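Local coordinates for protein fatty acid amide hydrolase (Candida albicans, PDB 6KVR) that probably hydrolyses monocarboxylic acid amides, including those of fatty acids, to the free acid and ammonia, as an amidase signature family serine hydrolase, at residues 491-505 with 536-550. Sequence-based numbering, arbitrary orientation.
Sequences DFPTLSFQTGIFQDP and FVGAPVGLQLSGKRY
Asp-491, which ends helix 482-490 in a Schellman motif, is held by two nitrogens of Arg-549, one on the carboxylate and one on the backbone carbonyl. Arg-549 NH2 forms a salt bridge to Asp-491 OD1 (2.7 Å) through a nearly straight hydrogen bond, on the anti side and tilted out of the carboxylate plane, and NE bonds the backbone O of Asp-491. The same carboxylate has Arg-271 and Thr-274 as further partners, and Arg-549 NH1 reaches Ser-324 O of the second subunit. The Phe-492 ring lies against the arginine stem, with CD1 3.5 Å from Arg-549 CG. Pro-493 O then takes the N-H of Gly-547. Next, the hydroxyls of Thr-494 and Ser-546 hydrogen-bond (OG1 to OG 3.0 Å). Thr-494 CG2, anti to the backbone N, touches the Gln-544 amide at OE1, which also bonds Arg-259 NE.

Strands 494-499 and 540-546 run antiparallel, their axes 156° apart, as neighbours in the mixed central sheet of the amidase signature fold. Leu-495 and Leu-545 exchange two backbone bonds, as do Phe-497 and Leu-543. Their side chains share the face that helix 552-565 packs against. On the face of Thr-494, the Gln-544 side chain lies about 6 Å from Gly-256, predicted to bind substrate.

The Phe-497 ring sits obliquely by the Leu-543 carbonyl; its CE1 is 4.2 Å from Leu-545 CB. At Thr-499 both N and OG1 donate to Val-541 O. With chi1 at 65°, this hydroxyl also accepts the N-H of Ile-501 in an ST turn. The chain corners at Gly-500, and a beta bulge shifts the pairing by two residues. The Phe-502 ring meets Gly-538 O with its edge (CD2 to O 3.2 Å). Gln-503 bends at chi2 (-97°), and its OE1 receives the N-H of Gly-538 (3.0 Å) inside the type II turn 536-539. Pro-505 CG rests on Val-537 CG1.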
ATOM      1  N   ASP A 491      -4.330 -10.086  -3.453  1.00 23.29           N
ATOM      2  CA  ASP A 491      -3.962  -9.694  -2.085  1.00 25.12           C
ATOM      3  C   ASP A 491      -5.137  -9.840  -1.108  1.00 27.36           C
ATOM      4  O   ASP A 491      -5.434  -8.936  -0.320  1.00 25.24           O
ATOM      5  CB  ASP A 491      -3.403  -8.274  -2.022  1.00 23.80           C
ATOM      6  CG  ASP A 491      -2.737  -7.964  -0.671  1.00 31.16           C
ATOM      7  OD1 ASP A 491      -2.558  -6.760  -0.340  1.00 29.33           O
ATOM      8  OD2 ASP A 491      -2.414  -8.914   0.089  1.00 29.53           O
ATOM      9  N   PHE A 492      -5.793 -10.998  -1.144  1.00 23.66           N
ATOM     10  CA  PHE A 492      -6.836 -11.278  -0.156  1.00 25.35           C
ATOM     11  C   PHE A 492      -6.252 -12.086   0.996  1.00 24.34           C
ATOM     12  O   PHE A 492      -5.477 -13.023   0.763  1.00 22.95           O
ATOM     13  CB  PHE A 492      -8.001 -12.074  -0.772  1.00 25.50           C
ATOM     14  CG  PHE A 492      -8.943 -11.257  -1.654  1.00 26.08           C
ATOM     15  CD1 PHE A 492      -8.594 -10.003  -2.121  1.00 26.65           C
ATOM     16  CD2 PHE A 492     -10.193 -11.767  -2.002  1.00 30.57           C
ATOM     17  CE1 PHE A 492      -9.457  -9.261  -2.933  1.00 30.78           C
ATOM     18  CE2 PHE A 492     -11.073 -11.030  -2.802  1.00 31.67           C
ATOM     19  CZ  PHE A 492     -10.697  -9.768  -3.271  1.00 29.13           C
ATOM     20  N   PRO A 493      -6.575 -11.794   2.258  1.00 24.40           N
ATOM     21  CA  PRO A 493      -6.063 -12.634   3.349  1.00 22.80           C
ATOM     22  C   PRO A 493      -6.659 -14.036   3.243  1.00 27.03           C
ATOM     23  O   PRO A 493      -7.867 -14.198   3.030  1.00 21.48           O
ATOM     24  CB  PRO A 493      -6.520 -11.899   4.614  1.00 24.32           C
ATOM     25  CG  PRO A 493      -7.733 -11.131   4.186  1.00 22.28           C
ATOM     26  CD  PRO A 493      -7.546 -10.789   2.726  1.00 23.05           C
ATOM     27  N   THR A 494      -5.792 -15.048   3.336  1.00 21.61           N
ATOM     28  CA  THR A 494      -6.181 -16.422   3.048  1.00 21.61           C
ATOM     29  C   THR A 494      -5.624 -17.359   4.110  1.00 24.07           C
ATOM     30  O   THR A 494      -4.405 -17.432   4.321  1.00 26.31           O
ATOM     31  CB  THR A 494      -5.696 -16.840   1.654  1.00 27.58           C
ATOM     32  OG1 THR A 494      -6.233 -15.941   0.680  1.00 24.76           O
ATOM     33  CG2 THR A 494      -6.141 -18.284   1.322  1.00 24.80           C
ATOM     34  N   LEU A 495      -6.519 -18.100   4.751  1.00 25.68           N
ATOM     35  CA  LEU A 495      -6.144 -19.120   5.720  1.00 19.95           C
ATOM     36  C   LEU A 495      -6.048 -20.466   5.019  1.00 20.77           C
ATOM     37  O   LEU A 495      -6.986 -20.885   4.331  1.00 25.12           O
ATOM     38  CB  LEU A 495      -7.169 -19.179   6.854  1.00 20.90           C
ATOM     39  CG  LEU A 495      -7.154 -20.371   7.819  1.00 28.74           C
ATOM     40  CD1 LEU A 495      -5.930 -20.326   8.707  1.00 27.09           C
ATOM     41  CD2 LEU A 495      -8.423 -20.381   8.680  1.00 24.20           C
ATOM     42  N   SER A 496      -4.916 -21.137   5.183  1.00 21.00           N
ATOM     43  CA  SER A 496      -4.778 -22.538   4.796  1.00 24.53           C
ATOM     44  C   SER A 496      -5.000 -23.384   6.047  1.00 24.60           C
ATOM     45  O   SER A 496      -4.284 -23.217   7.042  1.00 24.57           O
ATOM     46  CB  SER A 496      -3.402 -22.800   4.185  1.00 23.25           C
ATOM     47  OG  SER A 496      -3.270 -24.148   3.765  1.00 28.31           O
ATOM     48  N   PHE A 497      -6.006 -24.263   6.013  1.00 26.28           N
ATOM     49  CA  PHE A 497      -6.410 -25.017   7.199  1.00 29.78           C
ATOM     50  C   PHE A 497      -6.590 -26.500   6.882  1.00 27.19           C
ATOM     51  O   PHE A 497      -7.116 -26.855   5.822  1.00 27.70           O
ATOM     52  CB  PHE A 497      -7.716 -24.439   7.808  1.00 28.62           C
ATOM     53  CG  PHE A 497      -8.966 -24.723   6.995  1.00 30.88           C
ATOM     54  CD1 PHE A 497      -9.367 -23.865   5.976  1.00 27.62           C
ATOM     55  CD2 PHE A 497      -9.751 -25.838   7.270  1.00 26.34           C
ATOM     56  CE1 PHE A 497     -10.520 -24.119   5.238  1.00 29.31           C
ATOM     57  CE2 PHE A 497     -10.896 -26.107   6.539  1.00 23.93           C
ATOM     58  CZ  PHE A 497     -11.288 -25.243   5.524  1.00 28.46           C
ATOM     59  N   GLN A 498      -6.156 -27.364   7.808  1.00 29.68           N
ATOM     60  CA  GLN A 498      -6.381 -28.805   7.668  1.00 29.04           C
ATOM     61  C   GLN A 498      -7.863 -29.148   7.786  1.00 27.64           C
ATOM     62  O   GLN A 498      -8.576 -28.618   8.644  1.00 30.53           O
ATOM     63  CB  GLN A 498      -5.600 -29.581   8.726  1.00 27.16           C
ATOM     64  CG  GLN A 498      -4.114 -29.639   8.465  1.00 29.52           C
ATOM     65  CD  GLN A 498      -3.793 -30.116   7.062  1.00 31.17           C
ATOM     66  OE1 GLN A 498      -4.346 -31.111   6.587  1.00 31.39           O
ATOM     67  NE2 GLN A 498      -2.891 -29.406   6.387  1.00 29.30           N
ATOM     68  N   THR A 499      -8.327 -30.045   6.919  1.00 25.96           N
ATOM     69  CA  THR A 499      -9.706 -30.511   6.959  1.00 29.14           C
ATOM     70  C   THR A 499      -9.917 -31.706   7.888  1.00 32.46           C
ATOM     71  O   THR A 499     -11.067 -32.011   8.214  1.00 33.72           O
ATOM     72  CB  THR A 499     -10.178 -30.900   5.554  1.00 27.14           C
ATOM     73  OG1 THR A 499      -9.415 -32.021   5.096  1.00 25.64           O
ATOM     74  CG2 THR A 499      -9.983 -29.753   4.601  1.00 27.96           C
ATOM     75  N   GLY A 500      -8.849 -32.370   8.335  1.00 30.35           N
ATOM     76  CA  GLY A 500      -8.962 -33.634   9.037  1.00 29.62           C
ATOM     77  C   GLY A 500      -9.111 -34.833   8.127  1.00 35.93           C
ATOM     78  O   GLY A 500      -9.252 -35.961   8.621  1.00 35.42           O
ATOM     79  N   ILE A 501      -9.084 -34.623   6.812  1.00 34.61           N
ATOM     80  CA  ILE A 501      -9.163 -35.688   5.824  1.00 35.26           C
ATOM     81  C   ILE A 501      -7.764 -35.995   5.310  1.00 36.35           C
ATOM     82  O   ILE A 501      -6.912 -35.098   5.196  1.00 31.53           O
ATOM     83  CB  ILE A 501     -10.114 -35.295   4.680  1.00 35.43           C
ATOM     84  CG1 ILE A 501     -11.534 -35.216   5.235  1.00 32.52           C
ATOM     85  CG2 ILE A 501     -10.038 -36.316   3.539  1.00 36.11           C
ATOM     86  CD1 ILE A 501     -12.471 -34.396   4.416  1.00 35.58           C
ATOM     87  N   PHE A 502      -7.515 -37.275   5.033  1.00 34.82           N
ATOM     88  CA  PHE A 502      -6.249 -37.740   4.495  1.00 27.68           C
ATOM     89  C   PHE A 502      -6.532 -38.544   3.244  1.00 30.88           C
ATOM     90  O   PHE A 502      -7.589 -39.174   3.121  1.00 31.83           O
ATOM     91  CB  PHE A 502      -5.483 -38.572   5.531  1.00 27.04           C
ATOM     92  CG  PHE A 502      -5.125 -37.793   6.766  1.00 34.11           C
ATOM     93  CD1 PHE A 502      -6.105 -37.453   7.701  1.00 35.82           C
ATOM     94  CD2 PHE A 502      -3.823 -37.353   6.974  1.00 31.44           C
ATOM     95  CE1 PHE A 502      -5.790 -36.708   8.839  1.00 35.89           C
ATOM     96  CE2 PHE A 502      -3.493 -36.617   8.120  1.00 37.99           C
ATOM     97  CZ  PHE A 502      -4.485 -36.290   9.050  1.00 37.14           C
ATOM     98  N   GLN A 503      -5.598 -38.497   2.302  1.00 30.85           N
ATOM     99  CA  GLN A 503      -5.759 -39.304   1.107  1.00 29.96           C
ATOM    100  C   GLN A 503      -5.906 -40.775   1.494  1.00 33.20           C
ATOM    101  O   GLN A 503      -5.281 -41.259   2.446  1.00 31.34           O
ATOM    102  CB  GLN A 503      -4.577 -39.111   0.163  1.00 28.67           C
ATOM    103  CG  GLN A 503      -4.761 -39.760  -1.209  1.00 27.25           C
ATOM    104  CD  GLN A 503      -4.097 -41.122  -1.305  1.00 29.05           C
ATOM    105  OE1 GLN A 503      -3.695 -41.710  -0.295  1.00 30.72           O
ATOM    106  NE2 GLN A 503      -3.970 -41.631  -2.528  1.00 29.83           N
ATOM    107  N   ASP A 504      -6.764 -41.470   0.759  1.00 35.98           N
ATOM    108  CA  ASP A 504      -7.051 -42.888   0.974  1.00 37.33           C
ATOM    109  C   ASP A 504      -6.804 -43.611  -0.338  1.00 36.50           C
ATOM    110  O   ASP A 504      -7.589 -43.438  -1.290  1.00 36.76           O
ATOM    111  CB  ASP A 504      -8.497 -43.079   1.433  1.00 39.88           C
ATOM    112  CG  ASP A 504      -8.783 -44.501   1.888  1.00 46.58           C
ATOM    113  OD1 ASP A 504      -8.268 -45.462   1.262  1.00 43.76           O
ATOM    114  OD2 ASP A 504      -9.522 -44.651   2.887  1.00 48.91           O
ATOM    115  N   PRO A 505      -5.752 -44.424  -0.452  1.00 34.00           N
ATOM    116  CA  PRO A 505      -5.462 -45.046  -1.751  1.00 35.27           C
ATOM    117  C   PRO A 505      -6.550 -45.999  -2.224  1.00 42.25           C
ATOM    118  O   PRO A 505      -6.689 -46.200  -3.438  1.00 48.47           O
ATOM    119  CB  PRO A 505      -4.126 -45.764  -1.515  1.00 33.02           C
ATOM    120  CG  PRO A 505      -4.008 -45.922  -0.034  1.00 37.50           C
ATOM    121  CD  PRO A 505      -4.749 -44.760   0.575  1.00 34.99           C
ATOM    122  N   PHE A 536       0.834 -41.519  -3.105  1.00 29.27           N
ATOM    123  CA  PHE A 536       0.557 -40.328  -2.313  1.00 30.81           C
ATOM    124  C   PHE A 536      -0.177 -40.693  -1.025  1.00 29.02           C
ATOM    125  O   PHE A 536      -0.982 -39.902  -0.526  1.00 27.19           O
ATOM    126  CB  PHE A 536      -0.273 -39.300  -3.109  1.00 26.00           C
ATOM    127  CG  PHE A 536       0.469 -38.649  -4.254  1.00 26.48           C
ATOM    128  CD1 PHE A 536       1.269 -37.533  -4.039  1.00 23.42           C
ATOM    129  CD2 PHE A 536       0.344 -39.137  -5.550  1.00 30.12           C
ATOM    130  CE1 PHE A 536       1.950 -36.927  -5.087  1.00 25.19           C
ATOM    131  CE2 PHE A 536       1.025 -38.539  -6.608  1.00 30.31           C
ATOM    132  CZ  PHE A 536       1.826 -37.428  -6.380  1.00 27.93           C
ATOM    133  N   VAL A 537       0.118 -41.872  -0.463  1.00 29.80           N
ATOM    134  CA  VAL A 537      -0.736 -42.480   0.559  1.00 24.04           C
ATOM    135  C   VAL A 537      -0.829 -41.614   1.809  1.00 31.29           C
ATOM    136  O   VAL A 537       0.190 -41.254   2.416  1.00 31.26           O
ATOM    137  CB  VAL A 537      -0.206 -43.872   0.938  1.00 28.21           C
ATOM    138  CG1 VAL A 537      -1.101 -44.486   2.007  1.00 27.28           C
ATOM    139  CG2 VAL A 537      -0.077 -44.786  -0.295  1.00 29.12           C
ATOM    140  N   GLY A 538      -2.062 -41.331   2.240  1.00 30.37           N
ATOM    141  CA  GLY A 538      -2.281 -40.772   3.554  1.00 26.43           C
ATOM    142  C   GLY A 538      -1.888 -39.321   3.714  1.00 31.12           C
ATOM    143  O   GLY A 538      -1.857 -38.830   4.852  1.00 27.70           O
ATOM    144  N   ALA A 539      -1.600 -38.623   2.611  1.00 29.39           N
ATOM    145  CA  ALA A 539      -1.214 -37.214   2.670  1.00 26.68           C
ATOM    146  C   ALA A 539      -2.381 -36.353   3.141  1.00 24.92           C
ATOM    147  O   ALA A 539      -3.507 -36.520   2.669  1.00 29.07           O
ATOM    148  CB  ALA A 539      -0.754 -36.727   1.300  1.00 21.83           C
ATOM    149  N   PRO A 540      -2.139 -35.396   4.030  1.00 26.81           N
ATOM    150  CA  PRO A 540      -3.231 -34.531   4.493  1.00 27.84           C
ATOM    151  C   PRO A 540      -3.766 -33.645   3.377  1.00 27.35           C
ATOM    152  O   PRO A 540      -3.058 -33.303   2.424  1.00 23.79           O
ATOM    153  CB  PRO A 540      -2.580 -33.696   5.602  1.00 29.24           C
ATOM    154  CG  PRO A 540      -1.126 -33.754   5.341  1.00 26.48           C
ATOM    155  CD  PRO A 540      -0.849 -35.072   4.664  1.00 26.89           C
ATOM    156  N   VAL A 541      -5.050 -33.299   3.488  1.00 25.36           N
ATOM    157  CA  VAL A 541      -5.692 -32.338   2.594  1.00 25.14           C
ATOM    158  C   VAL A 541      -5.956 -31.062   3.375  1.00 29.78           C
ATOM    159  O   VAL A 541      -6.715 -31.070   4.354  1.00 32.49           O
ATOM    160  CB  VAL A 541      -7.007 -32.855   1.999  1.00 26.75           C
ATOM    161  CG1 VAL A 541      -7.609 -31.743   1.157  1.00 27.03           C
ATOM    162  CG2 VAL A 541      -6.784 -34.079   1.150  1.00 29.53           C
ATOM    163  N   GLY A 542      -5.354 -29.966   2.942  1.00 24.15           N
ATOM    164  CA  GLY A 542      -5.650 -28.652   3.497  1.00 27.82           C
ATOM    165  C   GLY A 542      -6.284 -27.775   2.438  1.00 26.11           C
ATOM    166  O   GLY A 542      -5.926 -27.864   1.262  1.00 28.51           O
ATOM    167  N   LEU A 543      -7.216 -26.927   2.860  1.00 23.70           N
ATOM    168  CA  LEU A 543      -7.967 -26.075   1.947  1.00 22.05           C
ATOM    169  C   LEU A 543      -7.777 -24.610   2.332  1.00 23.82           C
ATOM    170  O   LEU A 543      -7.314 -24.296   3.433  1.00 29.16           O
ATOM    171  CB  LEU A 543      -9.461 -26.442   1.969  1.00 28.22           C
ATOM    172  CG  LEU A 543      -9.922 -27.835   1.526  1.00 27.68           C
ATOM    173  CD1 LEU A 543     -11.417 -27.988   1.791  1.00 21.74           C
ATOM    174  CD2 LEU A 543      -9.613 -28.109   0.047  1.00 23.13           C
ATOM    175  N   GLN A 544      -8.173 -23.706   1.434  1.00 22.73           N
ATOM    176  CA  GLN A 544      -7.996 -22.275   1.636  1.00 26.82           C
ATOM    177  C   GLN A 544      -9.322 -21.574   1.906  1.00 24.00           C
ATOM    178  O   GLN A 544     -10.322 -21.821   1.221  1.00 28.24           O
ATOM    179  CB  GLN A 544      -7.337 -21.620   0.425  1.00 21.46           C
ATOM    180  CG  GLN A 544      -5.929 -22.074   0.204  1.00 26.63           C
ATOM    181  CD  GLN A 544      -5.277 -21.272  -0.894  1.00 28.25           C
ATOM    182  OE1 GLN A 544      -4.368 -20.488  -0.633  1.00 27.63           O
ATOM    183  NE2 GLN A 544      -5.766 -21.427  -2.122  1.00 21.60           N
ATOM    184  N   LEU A 545      -9.302 -20.671   2.881  1.00 22.01           N
ATOM    185  CA  LEU A 545     -10.401 -19.756   3.177  1.00 23.36           C
ATOM    186  C   LEU A 545      -9.906 -18.318   3.004  1.00 22.87           C
ATOM    187  O   LEU A 545      -9.059 -17.847   3.771  1.00 23.85           O
ATOM    188  CB  LEU A 545     -10.924 -20.006   4.589  1.00 23.03           C
ATOM    189  CG  LEU A 545     -12.292 -19.419   4.954  1.00 28.92           C
ATOM    190  CD1 LEU A 545     -13.445 -20.253   4.407  1.00 24.07           C
ATOM    191  CD2 LEU A 545     -12.363 -19.331   6.464  1.00 29.13           C
ATOM    192  N   SER A 546     -10.429 -17.621   1.999  1.00 23.77           N
ATOM    193  CA  SER A 546     -10.032 -16.253   1.687  1.00 26.46           C
ATOM    194  C   SER A 546     -11.135 -15.258   2.048  1.00 30.66           C
ATOM    195  O   SER A 546     -12.309 -15.488   1.747  1.00 29.06           O
ATOM    196  CB  SER A 546      -9.711 -16.106   0.200  1.00 24.87           C
ATOM    197  OG  SER A 546      -8.824 -17.118  -0.211  1.00 27.39           O
ATOM    198  N   GLY A 547     -10.747 -14.137   2.664  1.00 27.23           N
ATOM    199  CA  GLY A 547     -11.653 -13.057   2.971  1.00 25.84           C
ATOM    200  C   GLY A 547     -11.329 -11.791   2.194  1.00 29.44           C
ATOM    201  O   GLY A 547     -10.360 -11.721   1.443  1.00 28.78           O
ATOM    202  N   LYS A 548     -12.183 -10.780   2.382  1.00 26.54           N
ATOM    203  CA  LYS A 548     -11.931  -9.485   1.767  1.00 29.40           C
ATOM    204  C   LYS A 548     -10.676  -8.841   2.365  1.00 25.29           C
ATOM    205  O   LYS A 548     -10.248  -9.159   3.479  1.00 21.93           O
ATOM    206  CB  LYS A 548     -13.139  -8.556   1.939  1.00 33.28           C
ATOM    207  CG  LYS A 548     -14.292  -8.832   0.974  1.00 35.40           C
ATOM    208  CD  LYS A 548     -15.615  -8.280   1.501  1.00 35.05           C
ATOM    209  CE  LYS A 548     -15.664  -8.360   3.021  1.00 34.67           C
ATOM    210  NZ  LYS A 548     -17.024  -8.077   3.567  1.00 50.79           N
ATOM    211  N   ARG A 549     -10.095  -7.909   1.606  1.00 24.09           N
ATOM    212  CA  ARG A 549      -8.812  -7.314   1.979  1.00 26.37           C
ATOM    213  C   ARG A 549      -8.900  -6.605   3.323  1.00 25.43           C
ATOM    214  O   ARG A 549      -9.816  -5.807   3.558  1.00 30.64           O
ATOM    215  CB  ARG A 549      -8.359  -6.321   0.900  1.00 29.36           C
ATOM    216  CG  ARG A 549      -7.992  -6.964  -0.417  1.00 28.42           C
ATOM    217  CD  ARG A 549      -7.349  -5.943  -1.342  1.00 29.51           C
ATOM    218  NE  ARG A 549      -5.934  -5.757  -1.049  1.00 24.73           N
ATOM    219  CZ  ARG A 549      -5.302  -4.594  -1.148  1.00 33.67           C
ATOM    220  NH1 ARG A 549      -5.935  -3.490  -1.520  1.00 30.16           N
ATOM    221  NH2 ARG A 549      -3.999  -4.537  -0.881  1.00 30.32           N
ATOM    222  N   TYR A 550      -7.935  -6.900   4.193  1.00 23.34           N
ATOM    223  CA  TYR A 550      -7.783  -6.336   5.537  1.00 26.47           C
ATOM    224  C   TYR A 550      -8.845  -6.823   6.512  1.00 28.80           C
ATOM    225  O   TYR A 550      -8.982  -6.267   7.604  1.00 28.29           O
ATOM    226  CB  TYR A 550      -7.725  -4.802   5.505  1.00 25.76           C
ATOM    227  CG  TYR A 550      -6.472  -4.385   4.792  1.00 28.99           C
ATOM    228  CD1 TYR A 550      -5.232  -4.496   5.418  1.00 25.83           C
ATOM    229  CD2 TYR A 550      -6.510  -3.970   3.466  1.00 26.71           C
ATOM    230  CE1 TYR A 550      -4.070  -4.160   4.760  1.00 26.73           C
ATOM    231  CE2 TYR A 550      -5.350  -3.634   2.792  1.00 29.91           C
ATOM    232  CZ  TYR A 550      -4.135  -3.734   3.442  1.00 30.34           C
ATOM    233  OH  TYR A 550      -2.983  -3.407   2.762  1.00 34.21           O
TER